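Long-range contacts in fimbrium subunit Fim1C (Bacteroides vulgatus, PDB 4QB7), which is probably a component of the tip of fimbriae, the filamentous cell-surface appendages that mediate cell adhesion and biofilm formation: residues P122-V128 with N204-F210; W134-D139 with E266-F270; H166-I171 with F319-H325; L193-G198 with D284-I289. All coordinates share one frame; numbering follows the deposited sequence.

Contacts 2 and 3 lie near the middle of the chain, and contact 3 is the more buried of the two. Both reach the same mixed sheet, in which strands 159-178 and 259-270 are neighbours. Contacts 1 and 4 each join two strands of a separate antiparallel sheet. Their inner faces carry aromatic and aliphatic groups, their partly exposed faces charged side chains, joined in contact 1 by threonines and a valine. The chemistry follows this placement: ladders of backbone bonds dominate contacts 1 and 4, contact 3 combines a parallel ladder with a buried threonine hydroxyl, and contact 2 relies on apolar packing and bridging waters. Contact 4 lies about 23 Å from contact 1, centre to centre, and touches contacts 2 and 3 through leucines.

Contact 1 of 4, residues P122-V128 with N204-F210; sequences PTITFEV and NKAVYKF
Antiparallel pairing of strands 123-127 and 206-209, part of an antiparallel sheet in this fimbrillin-like protein, brings Ile124 opposite Tyr208 and Phe126 opposite Ala206 as hydrogen-bonded pairs. Tyr208 N donates a hydrogen bond to Ile124 O at 2.7 Å, and Phe126 N donates to Ala206 O at 2.9 Å. The ladder runs on to either end of the regular pairing: Val128 N donates to Asn204 O and Phe210 N to Pro122 O.

At that last end the Phe210 ring is held between two neighbours. Pro122 CG stands over one face, off toward the rim and 4.1 Å from the ring centroid, a CH-pi contact. Tyr208 CE2 lies over the centre of the opposite face. Ile124 adds its outer branch at the ring edge, with CD1 3.7 Å from Phe210 CE1. On the other side of the sheet Val207 CG2 rests against Thr125 OG1 (3.6 Å), and Lys205, extended with CG anti to its backbone N (chi1 -155°), lays CG beside Glu127 CB at 4.0 Å.

The Tyr208 hydroxyl bonds to Asp213 and Thr142. The chemistry implies a two-sided sheet: an apolar, aromatic face turned inward, and a partly exposed face where threonine and charged side chains pack through their carbon atoms.

Contact 2 of 4, residues W134-D139 with E266-F270; sequences WKDMID and EALYF
Met137, modelled as selenomethionine, carries the apolar part of the contact by reaching from the irregular segment 134-139 onto Leu268, Tyr269 and Phe270. Its CB lies near the plane of the Tyr269 ring, at the edge, 4.0 Å from CD2. The SE atom packs on Leu268 CD2 at 3.8 Å. A bend at the last torsion (chi3 98°) then turns CE over the Phe270 ring in a CH-pi contact, 4.1 Å from its centroid and displaced toward the rim. With SE farther above the same face, this is also a Met-aromatic contact. Leu268 CD2 also touches Trp134 CB, so the leucine is packed against both side chains.

A second CH-pi interaction involves Asp139, whose CB sits squarely over the centre of the Tyr269 ring, 4.2 Å from the centroid and 2° off the normal.

Polar links are indirect, since direct hydrogen bonds between the segments are absent. One water donates to both Trp134 O (2.6 Å) and Ala267 O (2.7 Å), and another joins Ile138 O to Tyr269 O in the same manner, so that each water donates to one carbonyl of either segment. Toward the surface, the aliphatic CD of Lys135 approaches Glu266 OE2, while the charged nitrogen stays too far away for a salt bridge.

The segment 134-139 leads from strand 123-127 to strand 141-143 and lies across strand 259-270. That strand pairs with 159-178 by backbone bonds from Leu268 and Phe270, while Trp347 meets the Tyr269 ring and Trp134 NE1 bonds to Asp230 O.

Contact 3 of 4, residues H166-I171 with F319-H325; sequences HVLTQI and FKKGTKH
Thr169 and the turn Lys320-Thr323 meet at the start of a parallel strand pairing, and the threonine side chain shows how a polar group can be placed inside a buried contact. Its CB lies 3.3 Å from Lys320 O. From there the methyl CG2 goes to the Phe319 ring, touching CD2 at 3.8 Å, while the torsion that sets OG1 anti to the backbone N (chi1 -167°) directs the hydroxyl at the turn. OG1 donates to Lys320 O at 2.9 Å, approaching well above the carbonyl plane. It also sits at the edge of the His325 ring, in its plane, 3.4 Å from CD2.

Lys320 O is gripped twice: Thr323 N, closing the type II turn, reaches it from the opposite face. The peptide N of Lys320 in turn donates to His325 NE2 at 3.0 Å, near the ring plane. His325 ND1 bonds to Asp342, so the imidazole is held at both nitrogens, consistent with NE2 lacking a proton.

Beyond the turn the parallel ladder sets in. Gln170 N donates to Thr323 O, and Gln170 O accepts from His325 N at 2.7 Å in a nearly straight bond. Earlier in the chain, Gly322 N donates to Leu168 O. Ile171 CD1 packs on Phe319 CE1, and the Gln170 amide runs alongside the Lys324 chain.

Around Thr169-Ile171, strand 159-178 is flanked in its sheet by its parallel partner 323-331 and by the antiparallel strand 259-270; strand 338-346 continues the sheet beyond 323-331, its Met344 resting on Thr323 and His325.

Contact 4 of 4, residues L193-G198 with D284-I289; sequences LKLDPG and DLKLKI
Leu193 and Ile289 face each other as a non-hydrogen-bonded pair, and their side chains approach at a slant: Leu193, with CG anti to its backbone N (chi1 -171°), swings CD1 across to Ile289 CG1 at 4.0 Å. Leu195 and Leu287 repeat the slanted meeting at the next non-hydrogen-bonded pair, two residues along, branch against branch, with CD1 of Leu195 4.1 Å from CD2 of Leu287. Just outside the paired strands, Leu285, which precedes strand 286-296, lays CD2 on Pro197 CA (3.7 Å).

Leu193, Leu195, Leu287 and Ile289 line the buried face of an antiparallel pairing between strands 186-196 and 286-296, in a sheet that 301-313 extends. Ile174 of strand 159-178 packs on both Leu193 and Leu287. Two hydrogen-bonded pairs stitch the strands together: Lys194 N to Lys288 O and Lys288 N to Lys194 O, each 2.8 Å, and Asp196 with Lys286, where Asp196 N reaches Lys286 O at 2.7 Å.

On the outer face the groups meet by their carbon stems. Asp196 CB lies 3.9 Å from Lys286 CB, and the Asp196 carboxylate lies obliquely across the bent Lys288 chain, OD2 coming 3.8 Å from CE. The ammonium itself remains beyond salt-bridge distance of Asp196 and pairs instead with Glu228; that of Lys286 bonds to Gly283 O.

Contact 1 of 4, residues P122-V128 with N204-F210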
# COMPACT_ATOMS: atom_id res chain seq x y z
N PRO A 122 -16.32 3.31 12.30
CA PRO A 122 -16.12 4.32 11.24
C PRO A 122 -15.78 3.74 9.86
O PRO A 122 -15.68 2.50 9.67
CB PRO A 122 -14.99 5.17 11.81
CG PRO A 122 -14.20 4.23 12.65
CD PRO A 122 -15.21 3.31 13.27
N THR A 123 -15.64 4.64 8.86
CA THR A 123 -15.25 4.31 7.49
C THR A 123 -14.26 5.36 6.99
O THR A 123 -14.16 6.45 7.59
CB THR A 123 -16.44 4.14 6.49
OG1 THR A 123 -17.09 5.39 6.23
CG2 THR A 123 -17.46 3.12 6.93
N ILE A 124 -13.52 5.00 5.93
CA ILE A 124 -12.56 5.83 5.21
C ILE A 124 -12.83 5.67 3.72
O ILE A 124 -12.86 4.55 3.23
CB ILE A 124 -11.10 5.44 5.53
CG1 ILE A 124 -10.65 5.95 6.91
CG2 ILE A 124 -10.13 5.89 4.41
CD1 ILE A 124 -9.33 5.37 7.34
N THR A 125 -13.02 6.80 3.02
CA THR A 125 -13.08 6.86 1.57
C THR A 125 -11.66 7.26 1.16
O THR A 125 -11.16 8.32 1.58
CB THR A 125 -14.17 7.78 1.06
OG1 THR A 125 -15.41 7.27 1.52
CG2 THR A 125 -14.17 7.89 -0.47
N PHE A 126 -11.00 6.38 0.39
CA PHE A 126 -9.61 6.58 0.03
C PHE A 126 -9.40 6.57 -1.50
O PHE A 126 -9.94 5.72 -2.21
CB PHE A 126 -8.79 5.47 0.70
CG PHE A 126 -7.29 5.48 0.46
CD1 PHE A 126 -6.47 6.39 1.12
CD2 PHE A 126 -6.70 4.53 -0.36
CE1 PHE A 126 -5.10 6.39 0.90
CE2 PHE A 126 -5.33 4.52 -0.56
CZ PHE A 126 -4.53 5.46 0.07
N GLU A 127 -8.60 7.54 -1.98
CA GLU A 127 -8.18 7.70 -3.37
C GLU A 127 -6.68 7.50 -3.47
O GLU A 127 -5.93 8.00 -2.63
CB GLU A 127 -8.58 9.07 -3.95
CG GLU A 127 -8.59 9.07 -5.47
CD GLU A 127 -8.60 10.40 -6.20
OE1 GLU A 127 -8.99 11.43 -5.60
OE2 GLU A 127 -8.23 10.41 -7.39
N VAL A 128 -6.24 6.74 -4.46
CA VAL A 128 -4.83 6.46 -4.72
C VAL A 128 -4.18 7.70 -5.35
O VAL A 128 -4.69 8.22 -6.34
CB VAL A 128 -4.65 5.19 -5.59
CG1 VAL A 128 -3.19 4.93 -5.90
CG2 VAL A 128 -5.26 3.97 -4.91
N ASN A 204 -9.58 2.97 -7.98
CA ASN A 204 -8.68 4.09 -7.72
C ASN A 204 -9.23 4.85 -6.52
O ASN A 204 -8.49 5.57 -5.87
CB ASN A 204 -8.49 4.98 -8.94
CG ASN A 204 -9.69 5.80 -9.29
OD1 ASN A 204 -10.81 5.30 -9.33
ND2 ASN A 204 -9.48 7.08 -9.44
N LYS A 205 -10.52 4.63 -6.21
CA LYS A 205 -11.22 5.24 -5.08
C LYS A 205 -12.13 4.17 -4.48
O LYS A 205 -12.79 3.47 -5.24
CB LYS A 205 -11.99 6.49 -5.54
CG LYS A 205 -12.23 7.49 -4.42
CD LYS A 205 -13.14 8.65 -4.83
CE LYS A 205 -13.17 9.76 -3.81
NZ LYS A 205 -13.94 10.93 -4.31
N ALA A 206 -12.13 3.99 -3.14
CA ALA A 206 -12.94 2.94 -2.49
C ALA A 206 -13.20 3.23 -0.99
O ALA A 206 -12.55 4.10 -0.40
CB ALA A 206 -12.27 1.58 -2.65
N VAL A 207 -14.16 2.49 -0.38
CA VAL A 207 -14.53 2.68 1.02
C VAL A 207 -13.97 1.52 1.87
O VAL A 207 -14.15 0.36 1.52
CB VAL A 207 -16.07 2.86 1.20
CG1 VAL A 207 -16.48 3.03 2.67
CG2 VAL A 207 -16.58 4.04 0.37
N TYR A 208 -13.22 1.85 2.93
CA TYR A 208 -12.66 0.89 3.88
C TYR A 208 -13.56 0.92 5.11
O TYR A 208 -13.79 1.99 5.68
CB TYR A 208 -11.19 1.20 4.24
CG TYR A 208 -10.66 0.34 5.38
CD1 TYR A 208 -10.18 -0.95 5.14
CD2 TYR A 208 -10.67 0.80 6.69
CE1 TYR A 208 -9.75 -1.76 6.19
CE2 TYR A 208 -10.27 -0.01 7.75
CZ TYR A 208 -9.81 -1.29 7.50
OH TYR A 208 -9.43 -2.06 8.57
N LYS A 209 -14.04 -0.25 5.53
CA LYS A 209 -14.94 -0.41 6.66
C LYS A 209 -14.20 -0.96 7.86
O LYS A 209 -13.62 -2.04 7.79
CB LYS A 209 -16.09 -1.35 6.28
CG LYS A 209 -17.03 -0.87 5.18
CD LYS A 209 -18.29 -1.72 5.26
CE LYS A 209 -18.48 -2.82 4.22
NZ LYS A 209 -17.28 -3.65 3.96
N PHE A 210 -14.24 -0.22 8.98
CA PHE A 210 -13.61 -0.63 10.22
C PHE A 210 -14.41 -1.75 10.91
O PHE A 210 -13.86 -2.43 11.77
CB PHE A 210 -13.47 0.57 11.16
CG PHE A 210 -12.29 1.45 10.88
CD1 PHE A 210 -12.35 2.43 9.90
CD2 PHE A 210 -11.12 1.33 11.61
CE1 PHE A 210 -11.27 3.28 9.68
CE2 PHE A 210 -10.04 2.18 11.38
CZ PHE A 210 -10.13 3.15 10.42

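Contact 2 of 4, residues W134-D139 with E266-F270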
# COMPACT_ATOMS: atom_id res chain seq x y z
N TRP A 134 4.31 8.33 -9.00
CA TRP A 134 3.94 7.28 -8.04
C TRP A 134 4.75 7.30 -6.73
O TRP A 134 4.66 6.35 -5.95
CB TRP A 134 4.06 5.88 -8.69
CG TRP A 134 3.36 5.78 -10.01
CD1 TRP A 134 3.90 6.03 -11.24
CD2 TRP A 134 1.97 5.53 -10.22
NE1 TRP A 134 2.93 5.93 -12.21
CE2 TRP A 134 1.73 5.63 -11.61
CE3 TRP A 134 0.91 5.22 -9.37
CZ2 TRP A 134 0.47 5.40 -12.16
CZ3 TRP A 134 -0.34 4.99 -9.92
CH2 TRP A 134 -0.55 5.08 -11.30
N LYS A 135 5.50 8.38 -6.47
CA LYS A 135 6.40 8.45 -5.32
C LYS A 135 5.73 9.08 -4.13
O LYS A 135 6.34 9.14 -3.07
CB LYS A 135 7.72 9.19 -5.70
CG LYS A 135 8.40 8.56 -6.93
CD LYS A 135 9.89 8.76 -7.05
CE LYS A 135 10.39 8.71 -8.48
NZ LYS A 135 10.27 10.04 -9.16
N ASP A 136 4.46 9.47 -4.27
CA ASP A 136 3.69 10.10 -3.20
C ASP A 136 2.56 9.21 -2.65
O ASP A 136 1.75 9.69 -1.86
CB ASP A 136 3.06 11.41 -3.71
CG ASP A 136 4.01 12.56 -3.97
OD1 ASP A 136 5.22 12.41 -3.65
OD2 ASP A 136 3.54 13.61 -4.49
N MSE A 137 2.47 7.92 -3.08
CA MSE A 137 1.41 6.99 -2.68
C MSE A 137 1.43 6.81 -1.18
O MSE A 137 2.51 6.77 -0.57
CB MSE A 137 1.52 5.62 -3.39
CG MSE A 137 1.56 5.72 -4.91
SE MSE A 137 1.70 4.03 -5.76
CE MSE A 137 -0.05 3.76 -6.20
N ILE A 138 0.25 6.76 -0.58
CA ILE A 138 0.07 6.64 0.85
C ILE A 138 0.02 5.16 1.26
O ILE A 138 -0.68 4.36 0.63
CB ILE A 138 -1.24 7.39 1.23
CG1 ILE A 138 -1.21 8.90 0.86
CG2 ILE A 138 -1.68 7.12 2.67
CD1 ILE A 138 -0.03 9.72 1.35
N ASP A 139 0.78 4.80 2.31
CA ASP A 139 0.74 3.46 2.90
C ASP A 139 -0.29 3.56 4.04
O ASP A 139 0.08 3.86 5.18
CB ASP A 139 2.14 3.01 3.35
CG ASP A 139 2.21 1.69 4.09
OD1 ASP A 139 1.23 0.91 4.02
OD2 ASP A 139 3.27 1.43 4.75
N GLU A 266 11.65 2.35 -2.75
CA GLU A 266 10.40 2.63 -3.45
C GLU A 266 9.54 1.36 -3.72
O GLU A 266 10.06 0.29 -4.03
CB GLU A 266 10.69 3.40 -4.74
CG GLU A 266 11.19 4.80 -4.43
CD GLU A 266 11.77 5.66 -5.54
OE1 GLU A 266 11.95 5.17 -6.68
OE2 GLU A 266 12.08 6.83 -5.24
N ALA A 267 8.21 1.51 -3.52
CA ALA A 267 7.18 0.48 -3.73
C ALA A 267 5.85 1.13 -4.08
O ALA A 267 5.67 2.33 -3.86
CB ALA A 267 7.03 -0.38 -2.49
N LEU A 268 4.91 0.36 -4.64
CA LEU A 268 3.58 0.83 -5.03
C LEU A 268 2.57 0.30 -4.05
O LEU A 268 2.67 -0.85 -3.63
CB LEU A 268 3.23 0.36 -6.46
CG LEU A 268 4.21 0.71 -7.59
CD1 LEU A 268 3.87 -0.04 -8.82
CD2 LEU A 268 4.20 2.21 -7.91
N TYR A 269 1.59 1.14 -3.66
CA TYR A 269 0.55 0.78 -2.68
C TYR A 269 -0.80 1.04 -3.28
O TYR A 269 -1.19 2.19 -3.44
CB TYR A 269 0.70 1.57 -1.35
CG TYR A 269 2.12 1.65 -0.84
CD1 TYR A 269 2.73 0.54 -0.27
CD2 TYR A 269 2.86 2.82 -0.94
CE1 TYR A 269 4.05 0.59 0.20
CE2 TYR A 269 4.17 2.90 -0.45
CZ TYR A 269 4.76 1.78 0.11
OH TYR A 269 6.06 1.82 0.54
N PHE A 270 -1.52 -0.04 -3.59
CA PHE A 270 -2.83 0.05 -4.24
C PHE A 270 -3.96 -0.43 -3.35
O PHE A 270 -3.71 -1.26 -2.48
CB PHE A 270 -2.82 -0.83 -5.51
CG PHE A 270 -2.04 -0.29 -6.68
CD1 PHE A 270 -2.60 0.67 -7.52
CD2 PHE A 270 -0.76 -0.74 -6.96
CE1 PHE A 270 -1.88 1.17 -8.60
CE2 PHE A 270 -0.06 -0.26 -8.06
CZ PHE A 270 -0.62 0.69 -8.88
O HOH W 1 5.33 4.97 -3.83
O HOH W 2 -1.99 4.38 -1.93

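Contact 3 of 4, residues H166-I171 with F319-H325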
# COMPACT_ATOMS: atom_id res chain seq x y z
N HIS A 166 -1.41 -3.01 7.59
CA HIS A 166 -1.40 -2.47 6.21
C HIS A 166 -2.62 -3.02 5.48
O HIS A 166 -2.76 -4.24 5.32
CB HIS A 166 -0.10 -2.83 5.51
CG HIS A 166 1.12 -2.25 6.18
ND1 HIS A 166 1.56 -0.97 5.90
CD2 HIS A 166 1.96 -2.81 7.07
CE1 HIS A 166 2.65 -0.79 6.63
NE2 HIS A 166 2.93 -1.87 7.35
N VAL A 167 -3.56 -2.12 5.14
CA VAL A 167 -4.85 -2.51 4.55
C VAL A 167 -4.84 -2.46 3.01
O VAL A 167 -5.84 -2.83 2.39
CB VAL A 167 -6.00 -1.68 5.15
CG1 VAL A 167 -6.07 -1.90 6.66
CG2 VAL A 167 -5.87 -0.19 4.82
N LEU A 168 -3.72 -2.03 2.41
CA LEU A 168 -3.56 -1.97 0.96
C LEU A 168 -2.75 -3.19 0.46
O LEU A 168 -2.45 -4.09 1.25
CB LEU A 168 -2.82 -0.66 0.58
CG LEU A 168 -3.45 0.67 0.92
CD1 LEU A 168 -2.56 1.80 0.50
CD2 LEU A 168 -4.81 0.82 0.28
N THR A 169 -2.42 -3.21 -0.84
CA THR A 169 -1.55 -4.23 -1.40
C THR A 169 -0.23 -3.53 -1.77
O THR A 169 -0.24 -2.38 -2.25
CB THR A 169 -2.20 -5.01 -2.55
OG1 THR A 169 -1.40 -6.16 -2.81
CG2 THR A 169 -2.35 -4.22 -3.82
N GLN A 170 0.89 -4.19 -1.50
CA GLN A 170 2.18 -3.64 -1.90
C GLN A 170 2.77 -4.39 -3.10
O GLN A 170 2.78 -5.62 -3.10
CB GLN A 170 3.18 -3.68 -0.75
CG GLN A 170 4.38 -2.81 -1.04
CD GLN A 170 5.50 -2.99 -0.07
OE1 GLN A 170 6.66 -3.09 -0.45
NE2 GLN A 170 5.21 -2.99 1.20
N ILE A 171 3.26 -3.64 -4.12
CA ILE A 171 4.04 -4.17 -5.25
C ILE A 171 5.44 -3.78 -4.84
O ILE A 171 5.83 -2.62 -5.04
CB ILE A 171 3.61 -3.72 -6.68
CG1 ILE A 171 2.11 -3.94 -6.97
CG2 ILE A 171 4.48 -4.36 -7.74
CD1 ILE A 171 1.45 -5.27 -6.38
N PHE A 319 -2.56 -8.90 -6.05
CA PHE A 319 -3.00 -7.62 -5.51
C PHE A 319 -3.87 -7.92 -4.25
O PHE A 319 -4.95 -7.35 -4.06
CB PHE A 319 -3.70 -6.75 -6.56
CG PHE A 319 -2.82 -5.81 -7.36
CD1 PHE A 319 -1.70 -6.27 -8.04
CD2 PHE A 319 -3.19 -4.47 -7.54
CE1 PHE A 319 -0.95 -5.41 -8.87
CE2 PHE A 319 -2.44 -3.62 -8.37
CZ PHE A 319 -1.32 -4.09 -9.02
N LYS A 320 -3.37 -8.85 -3.39
CA LYS A 320 -4.03 -9.28 -2.15
C LYS A 320 -3.83 -8.26 -1.03
O LYS A 320 -2.70 -7.78 -0.82
CB LYS A 320 -3.46 -10.63 -1.68
CG LYS A 320 -3.85 -11.84 -2.49
CD LYS A 320 -3.09 -13.08 -2.01
CE LYS A 320 -4.02 -14.27 -1.97
NZ LYS A 320 -3.28 -15.56 -1.94
N LYS A 321 -4.90 -7.97 -0.28
CA LYS A 321 -4.85 -7.09 0.89
C LYS A 321 -3.85 -7.61 1.91
O LYS A 321 -3.83 -8.81 2.20
CB LYS A 321 -6.24 -7.00 1.53
CG LYS A 321 -6.39 -5.99 2.63
CD LYS A 321 -7.86 -5.88 3.03
CE LYS A 321 -8.06 -5.18 4.36
NZ LYS A 321 -7.46 -5.95 5.46
N GLY A 322 -3.01 -6.72 2.42
CA GLY A 322 -2.02 -7.06 3.43
C GLY A 322 -0.90 -7.97 2.99
O GLY A 322 -0.24 -8.59 3.84
N THR A 323 -0.66 -8.05 1.66
CA THR A 323 0.40 -8.85 1.04
C THR A 323 1.38 -7.94 0.32
O THR A 323 0.96 -6.95 -0.29
CB THR A 323 -0.21 -9.88 0.08
OG1 THR A 323 -1.12 -10.70 0.79
CG2 THR A 323 0.81 -10.79 -0.56
N LYS A 324 2.68 -8.27 0.39
CA LYS A 324 3.79 -7.68 -0.38
C LYS A 324 4.02 -8.59 -1.59
O LYS A 324 4.42 -9.74 -1.40
CB LYS A 324 5.10 -7.56 0.44
CG LYS A 324 5.09 -6.55 1.57
CD LYS A 324 6.51 -6.13 1.98
CE LYS A 324 7.13 -6.99 3.06
NZ LYS A 324 8.57 -6.67 3.24
N HIS A 325 3.79 -8.11 -2.82
CA HIS A 325 4.03 -8.91 -4.04
C HIS A 325 5.31 -8.48 -4.75
O HIS A 325 5.54 -7.28 -4.96
CB HIS A 325 2.87 -8.84 -5.04
CG HIS A 325 1.55 -9.34 -4.53
ND1 HIS A 325 1.19 -10.67 -4.64
CD2 HIS A 325 0.50 -8.65 -4.02
CE1 HIS A 325 -0.04 -10.75 -4.15
NE2 HIS A 325 -0.50 -9.56 -3.79
O HOH W 3 -4.72 -6.04 6.10

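Contact 4 of 4, residues L193-G198 with D284-I289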
# COMPACT_ATOMS: atom_id res chain seq x y z
N LEU A 193 7.70 0.49 -18.49
CA LEU A 193 6.76 -0.39 -17.82
C LEU A 193 5.46 0.35 -17.56
O LEU A 193 5.48 1.49 -17.08
CB LEU A 193 7.34 -0.95 -16.50
CG LEU A 193 6.54 -2.06 -15.83
CD1 LEU A 193 6.77 -3.39 -16.48
CD2 LEU A 193 6.90 -2.18 -14.41
N LYS A 194 4.34 -0.29 -17.91
CA LYS A 194 2.99 0.20 -17.69
C LYS A 194 2.18 -0.87 -16.98
O LYS A 194 2.43 -2.06 -17.20
CB LYS A 194 2.30 0.58 -19.01
CG LYS A 194 2.79 1.84 -19.69
CD LYS A 194 2.07 2.03 -20.98
CE LYS A 194 2.50 3.25 -21.74
NZ LYS A 194 1.32 4.01 -22.25
N LEU A 195 1.21 -0.47 -16.14
CA LEU A 195 0.26 -1.40 -15.54
C LEU A 195 -1.05 -1.28 -16.32
O LEU A 195 -1.55 -0.17 -16.51
CB LEU A 195 0.05 -1.16 -14.03
CG LEU A 195 -1.09 -1.97 -13.39
CD1 LEU A 195 -0.68 -3.45 -13.16
CD2 LEU A 195 -1.57 -1.31 -12.12
N ASP A 196 -1.55 -2.40 -16.84
CA ASP A 196 -2.83 -2.47 -17.56
C ASP A 196 -3.89 -2.96 -16.55
O ASP A 196 -3.93 -4.15 -16.23
CB ASP A 196 -2.72 -3.39 -18.79
CG ASP A 196 -3.94 -3.42 -19.69
OD1 ASP A 196 -4.96 -2.77 -19.34
OD2 ASP A 196 -3.88 -4.08 -20.74
N PRO A 197 -4.71 -2.05 -15.98
CA PRO A 197 -5.65 -2.45 -14.93
C PRO A 197 -6.99 -3.01 -15.41
O PRO A 197 -7.88 -3.26 -14.60
CB PRO A 197 -5.89 -1.13 -14.18
CG PRO A 197 -5.80 -0.10 -15.24
CD PRO A 197 -4.76 -0.59 -16.20
N GLY A 198 -7.14 -3.19 -16.71
CA GLY A 198 -8.41 -3.62 -17.26
C GLY A 198 -9.33 -2.41 -17.27
O GLY A 198 -8.87 -1.28 -17.47
N ASP A 284 -6.30 -10.51 -15.34
CA ASP A 284 -7.26 -9.48 -14.93
C ASP A 284 -6.45 -8.19 -14.83
O ASP A 284 -6.87 -7.16 -15.33
CB ASP A 284 -7.98 -9.84 -13.61
CG ASP A 284 -9.23 -10.69 -13.77
OD1 ASP A 284 -9.45 -11.24 -14.87
OD2 ASP A 284 -10.01 -10.78 -12.79
N LEU A 285 -5.23 -8.32 -14.29
CA LEU A 285 -4.21 -7.28 -14.23
C LEU A 285 -3.03 -7.72 -15.11
O LEU A 285 -2.68 -8.91 -15.14
CB LEU A 285 -3.75 -7.00 -12.80
CG LEU A 285 -4.79 -6.42 -11.85
CD1 LEU A 285 -4.26 -6.35 -10.50
CD2 LEU A 285 -5.25 -5.06 -12.29
N LYS A 286 -2.47 -6.79 -15.88
CA LYS A 286 -1.34 -7.08 -16.78
C LYS A 286 -0.28 -6.00 -16.70
O LYS A 286 -0.57 -4.88 -16.30
CB LYS A 286 -1.83 -7.15 -18.25
CG LYS A 286 -2.75 -8.29 -18.57
CD LYS A 286 -3.19 -8.17 -20.01
CE LYS A 286 -4.65 -8.47 -20.22
NZ LYS A 286 -4.89 -9.93 -20.19
N LEU A 287 0.93 -6.32 -17.16
CA LEU A 287 2.04 -5.39 -17.31
C LEU A 287 2.33 -5.21 -18.81
O LEU A 287 2.13 -6.14 -19.57
CB LEU A 287 3.32 -5.89 -16.59
CG LEU A 287 3.29 -6.08 -15.08
CD1 LEU A 287 4.61 -6.69 -14.62
CD2 LEU A 287 3.06 -4.78 -14.34
N LYS A 288 2.78 -4.02 -19.22
CA LYS A 288 3.23 -3.70 -20.59
C LYS A 288 4.69 -3.32 -20.44
O LYS A 288 4.99 -2.34 -19.75
CB LYS A 288 2.37 -2.59 -21.24
CG LYS A 288 0.89 -2.92 -21.45
CD LYS A 288 0.66 -4.09 -22.40
CE LYS A 288 -0.76 -4.21 -22.84
NZ LYS A 288 -1.05 -3.29 -23.96
N ILE A 289 5.61 -4.14 -20.96
CA ILE A 289 7.04 -3.92 -20.77
C ILE A 289 7.72 -3.57 -22.09
O ILE A 289 7.30 -4.02 -23.18
CB ILE A 289 7.69 -5.13 -20.07
CG1 ILE A 289 9.08 -4.78 -19.48
CG2 ILE A 289 7.69 -6.38 -20.96
CD1 ILE A 289 9.70 -5.80 -18.52